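Local coordinates for Serine/threonine-protein phosphatase 2A regulatory subunit B'' subunit alpha (Homo sapiens, PDB 4I5J), which serves as a calcium-binding B'' regulatory subunit of protein phosphatase 2A and might modulate the substrate selectivity, activity and localization of the catalytic enzyme, at residues V72-S77 against N188-E193; A145-I150 against Y216-E221. All coordinates share one frame; numbering follows the deposited sequence.

Contact 1 of 2, residues V72-S77 against N188-E193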
loop_
_atom_site.group_PDB
_atom_site.type_symbol
_atom_site.label_atom_id
_atom_site.label_comp_id
_atom_site.label_asym_id
_atom_site.label_seq_id
_atom_site.Cartn_x
_atom_site.Cartn_y
_atom_site.Cartn_z
ATOM N N VAL A 72 -0.581 -3.728 9.845
ATOM C CA VAL A 72 -0.613 -4.837 10.802
ATOM C C VAL A 72 -0.756 -6.218 10.136
ATOM O O VAL A 72 -0.053 -7.171 10.483
ATOM C CB VAL A 72 -1.740 -4.623 11.838
ATOM C CG1 VAL A 72 -1.833 -5.792 12.774
ATOM C CG2 VAL A 72 -1.489 -3.320 12.612
ATOM N N ASN A 73 -1.656 -6.324 9.170
ATOM C CA ASN A 73 -1.961 -7.616 8.564
ATOM C C ASN A 73 -0.946 -8.090 7.507
ATOM O O ASN A 73 -1.272 -8.209 6.331
ATOM C CB ASN A 73 -3.358 -7.565 7.964
ATOM C CG ASN A 73 -3.794 -8.889 7.420
ATOM O OD1 ASN A 73 -4.401 -8.957 6.350
ATOM N ND2 ASN A 73 -3.479 -9.963 8.148
ATOM N N ARG A 74 0.271 -8.392 7.943
ATOM C CA ARG A 74 1.388 -8.658 7.028
ATOM C C ARG A 74 1.260 -9.914 6.152
ATOM O O ARG A 74 1.967 -10.056 5.147
ATOM C CB ARG A 74 2.693 -8.697 7.822
ATOM C CG ARG A 74 3.051 -7.353 8.429
ATOM C CD ARG A 74 3.534 -6.383 7.366
ATOM N NE ARG A 74 4.675 -6.943 6.653
ATOM C CZ ARG A 74 5.916 -6.960 7.130
ATOM N NH1 ARG A 74 6.178 -6.435 8.320
ATOM N NH2 ARG A 74 6.895 -7.503 6.416
ATOM N N SER A 75 0.380 -10.828 6.546
ATOM C CA SER A 75 0.099 -12.019 5.750
ATOM C C SER A 75 -0.845 -11.729 4.584
ATOM O O SER A 75 -1.077 -12.602 3.750
ATOM C CB SER A 75 -0.556 -13.081 6.632
ATOM O OG SER A 75 -1.895 -12.707 6.937
ATOM N N TRP A 76 -1.418 -10.522 4.547
ATOM C CA TRP A 76 -2.384 -10.146 3.506
ATOM C C TRP A 76 -3.625 -11.038 3.494
ATOM O O TRP A 76 -4.383 -11.027 2.539
ATOM C CB TRP A 76 -1.750 -10.181 2.120
ATOM C CG TRP A 76 -0.783 -9.097 1.868
ATOM C CD1 TRP A 76 0.346 -8.819 2.586
ATOM C CD2 TRP A 76 -0.826 -8.147 0.794
ATOM N NE1 TRP A 76 0.995 -7.737 2.039
ATOM C CE2 TRP A 76 0.301 -7.307 0.937
ATOM C CE3 TRP A 76 -1.712 -7.919 -0.264
ATOM C CZ2 TRP A 76 0.567 -6.261 0.058
ATOM C CZ3 TRP A 76 -1.457 -6.873 -1.126
ATOM C CH2 TRP A 76 -0.325 -6.055 -0.962
ATOM N N SER A 77 -3.836 -11.790 4.567
ATOM C CA SER A 77 -4.967 -12.706 4.675
ATOM C C SER A 77 -6.322 -12.013 4.862
ATOM O O SER A 77 -7.370 -12.630 4.673
ATOM C CB SER A 77 -4.736 -13.645 5.862
ATOM O OG SER A 77 -4.762 -12.917 7.079
ATOM N N ASN A 188 8.478 0.916 3.279
ATOM C CA ASN A 188 7.860 0.067 4.269
ATOM C C ASN A 188 7.635 -1.324 3.685
ATOM O O ASN A 188 7.556 -1.485 2.468
ATOM C CB ASN A 188 6.582 0.721 4.827
ATOM C CG ASN A 188 5.378 0.464 3.983
ATOM O OD1 ASN A 188 4.831 -0.639 3.999
ATOM N ND2 ASN A 188 4.926 1.490 3.248
ATOM N N PRO A 189 7.545 -2.344 4.538
ATOM C CA PRO A 189 7.490 -3.702 3.981
ATOM C C PRO A 189 6.186 -4.049 3.238
ATOM O O PRO A 189 6.205 -4.940 2.386
ATOM C CB PRO A 189 7.656 -4.586 5.216
ATOM C CG PRO A 189 7.155 -3.738 6.348
ATOM C CD PRO A 189 7.581 -2.345 6.013
ATOM N N THR A 190 5.073 -3.382 3.542
ATOM C CA THR A 190 3.850 -3.681 2.813
ATOM C C THR A 190 3.970 -3.187 1.385
ATOM O O THR A 190 3.616 -3.885 0.428
ATOM C CB THR A 190 2.604 -3.050 3.458
ATOM O OG1 THR A 190 2.454 -3.545 4.789
ATOM C CG2 THR A 190 1.358 -3.419 2.661
ATOM N N SER A 191 4.459 -1.967 1.243
ATOM C CA SER A 191 4.642 -1.389 -0.077
ATOM C C SER A 191 5.568 -2.242 -0.951
ATOM O O SER A 191 5.265 -2.517 -2.134
ATOM C CB SER A 191 5.231 0.000 0.060
ATOM O OG SER A 191 5.494 0.543 -1.223
ATOM N N ILE A 192 6.687 -2.667 -0.370
ATOM C CA ILE A 192 7.663 -3.483 -1.093
ATOM C C ILE A 192 7.010 -4.777 -1.557
ATOM O O ILE A 192 7.280 -5.245 -2.659
ATOM C CB ILE A 192 8.917 -3.777 -0.249
ATOM C CG1 ILE A 192 9.611 -2.471 0.129
ATOM C CG2 ILE A 192 9.922 -4.713 -1.005
ATOM C CD1 ILE A 192 10.761 -2.678 1.131
ATOM N N GLU A 193 6.124 -5.341 -0.740
ATOM C CA GLU A 193 5.427 -6.553 -1.158
ATOM C C GLU A 193 4.408 -6.227 -2.240
ATOM O O GLU A 193 4.250 -6.974 -3.217
ATOM C CB GLU A 193 4.726 -7.224 0.020
ATOM C CG GLU A 193 3.877 -8.380 -0.442
ATOM C CD GLU A 193 3.584 -9.355 0.663
ATOM O OE1 GLU A 193 4.040 -9.096 1.800
ATOM O OE2 GLU A 193 2.891 -10.365 0.390
#
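The carboxylate of Glu193 lies over one face of the Trp76 indole where a loop of the first EF-hand region meets helix 189-199, the entering helix of the calcium-binding EF-hand. The loop contains a type I beta turn from Asn73 to Trp76, which presents the indole to the first turn of that helix. Glu193 can be followed outward from CB. Its CG stands anti to the backbone N (chi1 173°), which sends the extended chain along the indole in the direction opposite to that of the tryptophan side chain. CG passes 3.9 Å from Trp76 NE1, and CD then comes to 3.3 Å from that same NE1. At the tip, OE1 also lies 3.3 Å from Trp76 NE1, while Glu193 OE2 sits 3.6 Å above the ring plane, offset toward the rim. Carboxylate and indole planes are 28° apart. OE2 has its strongest partner in Arg197, which forms a salt bridge with it and a cation-pi contact with Trp76, so that acid, base and ring make one cluster. An alanine in place of Trp76 would probably open a gap beside Glu193 and leave Arg197 without its aromatic partner. Beside this cluster, Thr190 borders the ring: its CG2 lies 3.9 Å from Trp76 CZ2 and its O is near the ring plane at the edge, while its OG1 is hydrogen-bonded to Tyr70 O. Arg74, bent at chi2 and chi3, lays one guanidinium face on Pro189, with NH2 3.2 Å from Pro189 CB. Pro189 follows the N-cap of the helix, Asn188, whose OD1 accepts from Ser191 N at 3.1 Å with a nearly straight N-H...O angle of 165°.

Contact 2 of 2, residues A145-I150 against Y216-E221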
loop_
_atom_site.group_PDB
_atom_site.type_symbol
_atom_site.label_atom_id
_atom_site.label_comp_id
_atom_site.label_asym_id
_atom_site.label_seq_id
_atom_site.Cartn_x
_atom_site.Cartn_y
_atom_site.Cartn_z
ATOM N N ALA A 145 3.293 9.177 -13.474
ATOM C CA ALA A 145 4.505 8.731 -12.797
ATOM C C ALA A 145 4.700 7.221 -12.927
ATOM O O ALA A 145 5.835 6.741 -12.943
ATOM C CB ALA A 145 4.483 9.138 -11.334
ATOM N N SER A 146 3.590 6.485 -13.028
ATOM C CA SER A 146 3.613 5.026 -13.140
ATOM C C SER A 146 3.342 4.544 -14.567
ATOM O O SER A 146 2.573 5.167 -15.309
ATOM C CB SER A 146 2.613 4.403 -12.163
ATOM O OG SER A 146 2.975 4.687 -10.822
ATOM N N SER A 147 3.979 3.432 -14.943
ATOM C CA SER A 147 3.875 2.894 -16.299
ATOM C C SER A 147 2.552 2.185 -16.530
ATOM O O SER A 147 1.970 1.628 -15.593
ATOM C CB SER A 147 5.033 1.921 -16.570
ATOM O OG SER A 147 4.833 0.666 -15.933
ATOM N N SER A 148 2.084 2.161 -17.775
ATOM C CA SER A 148 0.830 1.478 -18.066
ATOM C C SER A 148 0.886 -0.013 -17.727
ATOM O O SER A 148 -0.152 -0.649 -17.483
ATOM C CB SER A 148 0.446 1.644 -19.529
ATOM O OG SER A 148 1.073 0.655 -20.321
ATOM N N ARG A 149 2.089 -0.583 -17.743
ATOM C CA ARG A 149 2.219 -2.002 -17.469
ATOM C C ARG A 149 2.103 -2.313 -15.972
ATOM O O ARG A 149 1.460 -3.286 -15.587
ATOM C CB ARG A 149 3.501 -2.574 -18.080
ATOM C CG ARG A 149 3.317 -2.909 -19.560
ATOM C CD ARG A 149 4.640 -3.221 -20.298
ATOM N NE ARG A 149 4.358 -3.477 -21.713
ATOM C CZ ARG A 149 5.257 -3.843 -22.620
ATOM N NH1 ARG A 149 6.525 -4.010 -22.284
ATOM N NH2 ARG A 149 4.876 -4.051 -23.869
ATOM N N ILE A 150 2.711 -1.488 -15.133
ATOM C CA ILE A 150 2.524 -1.662 -13.699
ATOM C C ILE A 150 1.052 -1.374 -13.305
ATOM O O ILE A 150 0.477 -2.098 -12.506
ATOM C CB ILE A 150 3.544 -0.826 -12.876
ATOM C CG1 ILE A 150 3.827 -1.506 -11.538
ATOM C CG2 ILE A 150 3.110 0.655 -12.761
ATOM C CD1 ILE A 150 4.590 -2.859 -11.684
ATOM N N TYR A 216 10.717 -3.130 -18.257
ATOM C CA TYR A 216 11.761 -2.211 -18.723
ATOM C C TYR A 216 11.581 -1.818 -20.192
ATOM O O TYR A 216 11.932 -0.714 -20.594
ATOM C CB TYR A 216 13.170 -2.734 -18.439
ATOM C CG TYR A 216 14.258 -1.731 -18.810
ATOM C CD1 TYR A 216 14.372 -0.515 -18.146
ATOM C CD2 TYR A 216 15.142 -1.987 -19.842
ATOM C CE1 TYR A 216 15.354 0.409 -18.497
ATOM C CE2 TYR A 216 16.129 -1.073 -20.196
ATOM C CZ TYR A 216 16.228 0.121 -19.524
ATOM O OH TYR A 216 17.209 1.025 -19.883
ATOM N N GLU A 217 11.001 -2.717 -20.978
ATOM C CA GLU A 217 10.801 -2.484 -22.402
ATOM C C GLU A 217 9.731 -1.425 -22.677
ATOM O O GLU A 217 9.763 -0.769 -23.712
ATOM C CB GLU A 217 10.468 -3.814 -23.099
ATOM C CG GLU A 217 10.848 -3.898 -24.591
ATOM C CD GLU A 217 9.611 -3.848 -25.469
ATOM O OE1 GLU A 217 8.484 -4.017 -24.919
ATOM O OE2 GLU A 217 9.762 -3.633 -26.690
ATOM N N GLU A 218 8.787 -1.242 -21.755
ATOM C CA GLU A 218 7.855 -0.119 -21.887
ATOM C C GLU A 218 8.558 1.186 -21.575
ATOM O O GLU A 218 8.371 2.159 -22.292
ATOM C CB GLU A 218 6.604 -0.257 -21.009
ATOM C CG GLU A 218 5.559 0.826 -21.291
ATOM C CD GLU A 218 4.551 0.990 -20.165
ATOM O OE1 GLU A 218 4.601 0.200 -19.204
ATOM O OE2 GLU A 218 3.709 1.912 -20.238
ATOM N N GLN A 219 9.366 1.213 -20.516
ATOM C CA GLN A 219 10.165 2.403 -20.211
ATOM C C GLN A 219 11.060 2.683 -21.419
ATOM O O GLN A 219 11.389 3.837 -21.714
ATOM C CB GLN A 219 11.058 2.175 -18.983
ATOM C CG GLN A 219 10.374 1.618 -17.759
ATOM C CD GLN A 219 9.686 2.695 -16.937
ATOM O OE1 GLN A 219 8.537 3.054 -17.210
ATOM N NE2 GLN A 219 10.382 3.212 -15.912
ATOM N N CYS A 220 11.466 1.627 -22.122
ATOM C CA CYS A 220 12.220 1.859 -23.355
ATOM C C CYS A 220 11.332 2.462 -24.460
ATOM O O CYS A 220 11.682 3.497 -25.034
ATOM C CB CYS A 220 12.960 0.609 -23.819
ATOM S SG CYS A 220 14.308 0.136 -22.681
ATOM N N GLU A 221 10.182 1.836 -24.727
ATOM C CA GLU A 221 9.206 2.381 -25.671
ATOM C C GLU A 221 8.875 3.837 -25.345
ATOM O O GLU A 221 8.609 4.626 -26.245
ATOM C CB GLU A 221 7.917 1.553 -25.685
ATOM C CG GLU A 221 7.999 0.220 -26.410
ATOM C CD GLU A 221 6.702 -0.576 -26.295
ATOM O OE1 GLU A 221 5.675 0.002 -25.861
ATOM O OE2 GLU A 221 6.714 -1.781 -26.626
#
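Glu218 grips the start of helix 148-154 with both carboxylate oxygens, tying it to helix 209-226, the exiting helix of the calcium-binding EF-hand. OE2 takes two hydrogen bonds from one residue: Ser148 OG at 2.9 Å, coming from above the carboxylate plane (58° out of it), and Ser148 N at 3.0 Å, on the syn lone pair. Glu218 OE1 accepts from Arg149 N at 3.0 Å, on the syn side but tilted out of the carboxylate plane. Three donors thus satisfy a buried acid and hinder rotation of its carboxylate. Its CG is anti to the backbone N (chi1 -173°) and the chain beyond is extended, which carries the oxygens to the helix start. The amide groups of a helix N-terminus are likely to favour the negative charge there. Ser147 supplies the N-cap of the same helix, its OG accepting from Ile150 N at 3.1 Å along a nearly straight N-H...O line (168°).

Farther out, Arg149 runs antiparallel to the Glu218 side chain and reaches the helix surface beyond it. Its NH1 forms a salt bridge with Glu217 OE1 at 3.3 Å, the acid lying near the edge of the guanidinium, but a stronger partner of NH1 is the carbonyl O of Tyr214, whose ring also makes a cation-pi contact with this arginine. Glu221 adds only opposite charge nearby, with no N-H directed at its carboxylate. The aliphatic part of Arg149 covers the stem of Glu218, CD lying 3.6 Å from Glu218 CB. On the buried flank, where Ser147 and Ile150 also touch Phe271 of helix 263-271, Gln219 bends at chi2 and brings its OE1 to 3.7 Å from Ser147 CB.

Overall arrangement
Both contacts engage the same calcium-binding EF-hand of this EF-hand-containing part of the B'' subunit, on successive helices. Contact 1 uses the entering helix 189-199 and contact 2 the exiting helix 209-226; between them runs the loop in which Asp200, Asp202, Asp204, Val206 and Glu211 bind the calcium ion. Their centres are 24 Å apart and their nearest atoms about 9 Å, without touching. Along the chain the segments alternate, 72-77, 145-150, 188-193 and 216-221. Contact 1 joins the first EF-hand region to the second, whereas contact 2 joins the exiting helix to the start of helix 148-154, so each flanking helix of the calcium loop is held by an earlier part of the chain.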